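Local coordinates for protein transcriptional regulator (Pseudomonas aeruginosa, PDB 3E7Q) that probably binds operator DNA through a helix-turn-helix domain and represses transcription, as in other regulators of the TetR family, at residues S93-A98 and R138-G143; G143-L148 and E160-S165. One frame throughout, in Å; residues are numbered along the deposited sequence.

Contact 1: residues S93-A98 and R138-G143; sequences SAFFEA and RALLVG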
loop_
_atom_site.group_PDB
_atom_site.type_symbol
_atom_site.label_atom_id
_atom_site.label_comp_id
_atom_site.label_asym_id
_atom_site.label_seq_id
_atom_site.Cartn_x
_atom_site.Cartn_y
_atom_site.Cartn_z
ATOM N N SER B 93 -8.192 3.433 -20.654
ATOM C CA SER B 93 -9.516 3.627 -20.027
ATOM C C SER B 93 -10.193 2.360 -19.654
ATOM O O SER B 93 -10.829 2.307 -18.627
ATOM C CB SER B 93 -10.456 4.410 -20.941
ATOM O OG SER B 93 -9.789 5.582 -21.281
ATOM N N ALA B 94 -10.071 1.342 -20.485
ATOM C CA ALA B 94 -10.626 0.048 -20.157
ATOM C C ALA B 94 -9.861 -0.535 -18.960
ATOM O O ALA B 94 -10.486 -0.996 -18.041
ATOM C CB ALA B 94 -10.602 -0.888 -21.368
ATOM N N PHE B 95 -8.525 -0.493 -18.967
ATOM C CA PHE B 95 -7.697 -0.838 -17.802
ATOM C C PHE B 95 -8.157 -0.148 -16.518
ATOM O O PHE B 95 -8.336 -0.808 -15.536
ATOM C CB PHE B 95 -6.241 -0.492 -18.053
ATOM C CG PHE B 95 -5.267 -1.102 -17.090
ATOM C CD1 PHE B 95 -4.537 -2.261 -17.437
ATOM C CD2 PHE B 95 -4.947 -0.458 -15.865
ATOM C CE1 PHE B 95 -3.586 -2.814 -16.528
ATOM C CE2 PHE B 95 -4.037 -1.009 -14.990
ATOM C CZ PHE B 95 -3.367 -2.193 -15.316
ATOM N N PHE B 96 -8.359 1.168 -16.553
ATOM C CA PHE B 96 -8.824 1.940 -15.381
ATOM C C PHE B 96 -10.194 1.478 -14.907
ATOM O O PHE B 96 -10.377 1.217 -13.718
ATOM C CB PHE B 96 -8.855 3.457 -15.700
ATOM C CG PHE B 96 -7.485 4.017 -16.151
ATOM C CD1 PHE B 96 -6.281 3.482 -15.643
ATOM C CD2 PHE B 96 -7.419 5.075 -17.052
ATOM C CE1 PHE B 96 -5.077 3.945 -16.086
ATOM C CE2 PHE B 96 -6.201 5.568 -17.480
ATOM C CZ PHE B 96 -5.027 5.023 -16.991
ATOM N N GLU B 97 -11.136 1.361 -15.833
ATOM C CA GLU B 97 -12.460 0.794 -15.520
ATOM C C GLU B 97 -12.389 -0.586 -14.873
ATOM O O GLU B 97 -13.003 -0.803 -13.828
ATOM C CB GLU B 97 -13.344 0.736 -16.768
ATOM C CG GLU B 97 -13.738 2.115 -17.284
ATOM C CD GLU B 97 -14.812 2.821 -16.444
ATOM O OE1 GLU B 97 -15.456 2.170 -15.558
ATOM O OE2 GLU B 97 -15.008 4.044 -16.703
ATOM N N ALA B 98 -11.627 -1.508 -15.465
ATOM C CA ALA B 98 -11.447 -2.815 -14.806
ATOM C C ALA B 98 -10.864 -2.665 -13.397
ATOM O O ALA B 98 -11.308 -3.354 -12.440
ATOM C CB ALA B 98 -10.632 -3.771 -15.626
ATOM N N ARG B 138 3.530 -4.069 -14.737
ATOM C CA ARG B 138 4.225 -2.939 -15.410
ATOM C C ARG B 138 4.482 -3.158 -16.918
ATOM O O ARG B 138 4.396 -2.205 -17.668
ATOM C CB ARG B 138 5.543 -2.575 -14.692
ATOM C CG ARG B 138 5.340 -1.835 -13.377
ATOM C CD ARG B 138 6.638 -1.439 -12.739
ATOM N NE ARG B 138 7.398 -2.641 -12.340
ATOM C CZ ARG B 138 8.652 -2.914 -12.683
ATOM N NH1 ARG B 138 9.376 -2.083 -13.398
ATOM N NH2 ARG B 138 9.195 -4.033 -12.289
ATOM N N ALA B 139 4.884 -4.361 -17.333
ATOM C CA ALA B 139 5.131 -4.677 -18.750
ATOM C C ALA B 139 3.847 -4.393 -19.533
ATOM O O ALA B 139 3.914 -3.833 -20.624
ATOM C CB ALA B 139 5.563 -6.153 -18.957
ATOM N N LEU B 140 2.684 -4.765 -18.978
ATOM C CA LEU B 140 1.397 -4.485 -19.650
ATOM C C LEU B 140 1.185 -2.997 -19.879
ATOM O O LEU B 140 0.697 -2.570 -20.951
ATOM C CB LEU B 140 0.259 -4.958 -18.784
ATOM C CG LEU B 140 -1.008 -5.543 -19.355
ATOM C CD1 LEU B 140 -0.692 -6.755 -20.291
ATOM C CD2 LEU B 140 -1.828 -5.982 -18.178
ATOM N N LEU B 141 1.485 -2.219 -18.842
ATOM C CA LEU B 141 1.328 -0.776 -18.897
ATOM C C LEU B 141 2.420 -0.130 -19.750
ATOM O O LEU B 141 2.137 0.850 -20.415
ATOM C CB LEU B 141 1.255 -0.144 -17.497
ATOM C CG LEU B 141 -0.028 -0.355 -16.700
ATOM C CD1 LEU B 141 0.200 -0.003 -15.251
ATOM C CD2 LEU B 141 -1.194 0.474 -17.329
ATOM N N VAL B 142 3.628 -0.694 -19.799
ATOM C CA VAL B 142 4.634 -0.117 -20.691
ATOM C C VAL B 142 4.278 -0.273 -22.151
ATOM O O VAL B 142 4.573 0.634 -22.910
ATOM C CB VAL B 142 6.184 -0.454 -20.465
ATOM C CG1 VAL B 142 6.532 -0.996 -19.102
ATOM C CG2 VAL B 142 6.832 -1.216 -21.687
ATOM N N GLY B 143 3.661 -1.404 -22.536
ATOM C CA GLY B 143 3.258 -1.643 -23.929
ATOM C C GLY B 143 2.249 -0.621 -24.410
ATOM O O GLY B 143 2.316 -0.139 -25.554
#
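Phe95 reaches from helix 88-99 to helix 124-152 and meets Leu140 and Leu141, two consecutive leucines that treat its ring in different ways. Read along 93-98, the segment sorts its residues by partner. Ser93 OG is hydrogen-bonded to Arg89 O and Glu194 OE2. Phe95 then points its CB toward 138-143; with CG anti to the backbone N (chi1 -165°) the ring is carried across the gap, although the backbones stay well apart, 9.1 Å between Phe95 CA and Leu141 CA. Leu141 CD2 sits over the centre of one ring face, 3.9 Å from the centroid of the Phe95 ring and 9° off its normal, a CH-pi contact over the face in which one methyl lies about equally far from several ring carbons. Leu140 instead comes in at the edge, its CD2 in the ring plane and 4.0 Å from Phe95 CE1. One leucine methyl thus lies over the face and the other at the rim of the same ring. Nothing polar crosses between the segments, as suits a buried ring. Phe96 and Glu97, next along the helix, meet helix 186-204, where Phe96 packs on Cys193 and Val197 and Glu97 forms a salt bridge with Arg187. Two further helices of the C-terminal domain flank the contact: helix 58-82 supplies Ile81 against Phe95 and Met74 against Leu140, which stays partly exposed, while Ser167 of helix 159-179 touches Leu141.

Contact 2: residues G143-L148 and E160-S165; sequences GVLRQL and ELAAIS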
loop_
_atom_site.group_PDB
_atom_site.type_symbol
_atom_site.label_atom_id
_atom_site.label_comp_id
_atom_site.label_asym_id
_atom_site.label_seq_id
_atom_site.Cartn_x
_atom_site.Cartn_y
_atom_site.Cartn_z
ATOM N N GLY B 143 3.661 -1.404 -22.536
ATOM C CA GLY B 143 3.258 -1.643 -23.929
ATOM C C GLY B 143 2.249 -0.621 -24.410
ATOM O O GLY B 143 2.316 -0.139 -25.554
ATOM N N VAL B 144 1.277 -0.285 -23.562
ATOM C CA VAL B 144 0.274 0.696 -23.978
ATOM C C VAL B 144 0.795 2.160 -23.869
ATOM O O VAL B 144 0.421 2.993 -24.663
ATOM C CB VAL B 144 -1.182 0.412 -23.397
ATOM C CG1 VAL B 144 -1.197 -0.001 -22.017
ATOM C CG2 VAL B 144 -2.085 1.637 -23.580
ATOM N N LEU B 145 1.690 2.450 -22.927
ATOM C CA LEU B 145 2.307 3.760 -22.820
ATOM C C LEU B 145 3.232 4.032 -23.996
ATOM O O LEU B 145 3.338 5.174 -24.426
ATOM C CB LEU B 145 3.015 3.924 -21.511
ATOM C CG LEU B 145 2.066 3.993 -20.319
ATOM C CD1 LEU B 145 2.865 3.895 -19.052
ATOM C CD2 LEU B 145 1.256 5.280 -20.414
ATOM N N ARG B 146 3.826 2.963 -24.535
ATOM C CA ARG B 146 4.584 3.043 -25.773
ATOM C C ARG B 146 3.754 3.278 -26.981
ATOM O O ARG B 146 4.163 4.032 -27.838
ATOM C CB ARG B 146 5.348 1.782 -26.025
ATOM C CG ARG B 146 6.504 1.719 -25.099
ATOM C CD ARG B 146 7.485 0.696 -25.514
ATOM N NE ARG B 146 8.611 0.878 -24.648
ATOM C CZ ARG B 146 9.362 -0.102 -24.203
ATOM N NH1 ARG B 146 9.087 -1.350 -24.565
ATOM N NH2 ARG B 146 10.358 0.186 -23.364
ATOM N N GLN B 147 2.623 2.601 -27.069
ATOM C CA GLN B 147 1.615 2.911 -28.105
ATOM C C GLN B 147 1.206 4.376 -28.022
ATOM O O GLN B 147 1.256 5.084 -29.004
ATOM C CB GLN B 147 0.398 1.998 -27.898
ATOM C CG GLN B 147 -0.392 1.786 -29.111
ATOM C CD GLN B 147 -1.736 1.112 -28.872
ATOM O OE1 GLN B 147 -2.041 0.641 -27.789
ATOM N NE2 GLN B 147 -2.522 1.060 -29.901
ATOM N N LEU B 148 0.870 4.829 -26.822
ATOM C CA LEU B 148 0.577 6.233 -26.565
ATOM C C LEU B 148 1.636 7.201 -27.050
ATOM O O LEU B 148 1.304 8.204 -27.706
ATOM C CB LEU B 148 0.298 6.518 -25.093
ATOM C CG LEU B 148 -0.403 7.832 -24.701
ATOM C CD1 LEU B 148 -1.813 7.933 -25.305
ATOM C CD2 LEU B 148 -0.498 7.908 -23.176
ATOM N N GLU B 160 9.120 2.942 -19.283
ATOM C CA GLU B 160 9.359 2.131 -18.066
ATOM C C GLU B 160 9.136 2.928 -16.768
ATOM O O GLU B 160 8.426 2.479 -15.841
ATOM C CB GLU B 160 10.786 1.550 -18.090
ATOM C CG GLU B 160 11.082 0.562 -19.230
ATOM C CD GLU B 160 12.577 0.165 -19.307
ATOM O OE1 GLU B 160 13.228 0.042 -18.226
ATOM O OE2 GLU B 160 13.135 -0.034 -20.436
ATOM N N LEU B 161 9.694 4.141 -16.724
ATOM C CA LEU B 161 9.515 5.007 -15.607
ATOM C C LEU B 161 8.114 5.518 -15.491
ATOM O O LEU B 161 7.578 5.523 -14.374
ATOM C CB LEU B 161 10.538 6.135 -15.613
ATOM C CG LEU B 161 10.757 6.871 -14.287
ATOM C CD1 LEU B 161 11.421 5.959 -13.202
ATOM C CD2 LEU B 161 11.513 8.115 -14.580
ATOM N N ALA B 162 7.506 5.865 -16.646
ATOM C CA ALA B 162 6.089 6.216 -16.740
ATOM C C ALA B 162 5.199 5.102 -16.189
ATOM O O ALA B 162 4.231 5.352 -15.481
ATOM C CB ALA B 162 5.724 6.596 -18.198
ATOM N N ALA B 163 5.522 3.858 -16.508
ATOM C CA ALA B 163 4.728 2.725 -16.038
ATOM C C ALA B 163 4.864 2.533 -14.493
ATOM O O ALA B 163 3.917 2.201 -13.832
ATOM C CB ALA B 163 5.066 1.454 -16.832
ATOM N N ILE B 164 6.033 2.755 -13.927
ATOM C CA ILE B 164 6.187 2.755 -12.510
ATOM C C ILE B 164 5.295 3.845 -11.865
ATOM O O ILE B 164 4.670 3.595 -10.838
ATOM C CB ILE B 164 7.685 2.935 -12.052
ATOM C CG1 ILE B 164 8.481 1.668 -12.362
ATOM C CG2 ILE B 164 7.776 3.405 -10.525
ATOM C CD1 ILE B 164 9.994 1.873 -12.520
ATOM N N SER B 165 5.184 5.003 -12.487
ATOM C CA SER B 165 4.388 6.103 -11.943
ATOM C C SER B 165 2.904 5.759 -11.922
ATOM O O SER B 165 2.185 5.959 -10.926
ATOM C CB SER B 165 4.627 7.358 -12.793
ATOM O OG SER B 165 3.887 8.479 -12.310
#
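Leu145 and the alanine pair Ala162 and Ala163 make the apolar part of this crossing, in which one branched side chain is set against a helix surface of small residues. Leu145 points its CB toward 160-165; with CG anti to its carbonyl carbon (chi1 -69°) and CD1 anti to CA (chi2 169°), the CD1 methyl stands at the end of the extended chain and does the touching. It lies 4.0 Å from Ala162 CB and equally 4.0 Å from Ala163 CB, while it comes nearer still to the backbone, 3.7 Å from CD1 to Ala163 N. The methyl thus rests on the peptide link joining the two alanines. Leu145 CA and Ala163 CA are 7.3 Å apart, and the axes of the two short helical segments approach to 9.4 Å, consistent with the small alanine side chains between them. Trp196 of helix 186-204 also packs on Leu145, and Phe157, in a loop, on Ala162.

The polar part lies at the exposed margin. Arg146 runs extended from CG to NE and brings NH2 to 4.0 Å from Glu160 OE2, which meets the guanidinium at its edge, near its plane. The two flat groups are turned 73° against each other and the distance exceeds that of a salt bridge, so the attraction is probably modest and screened by solvent.

Helices 124-152 and 159-179 are consecutive in the chain, joined by a short connection, and cross steeply where 143-148 meets 160-165, the N-to-C directions of these segments making an angle of 119°. Such a leucine-on-alanine crossing belongs to the all-helical C-terminal domain of this TetR-family protein.

In the fold
Helix 124-152 serves both contacts, which follow one another along it with Gly143 as the shared residue and centres about 9 Å apart. Contact 1 faces helix 88-99 and is wholly apolar, built round an aromatic ring between more widely spaced backbones. Contact 2 faces helix 159-179, lies farther from the chain centre and combines a buried aliphatic core with loosely paired charges at the surface. The two buried areas are nearly equal, 142 and 145 Å². They also touch directly: Leu141 CB packs 4.2 Å from Ala163 CB. Elsewhere on 160-165, Ile164 meets Ile192 of the second subunit, so contact 2 borders the dimer interface.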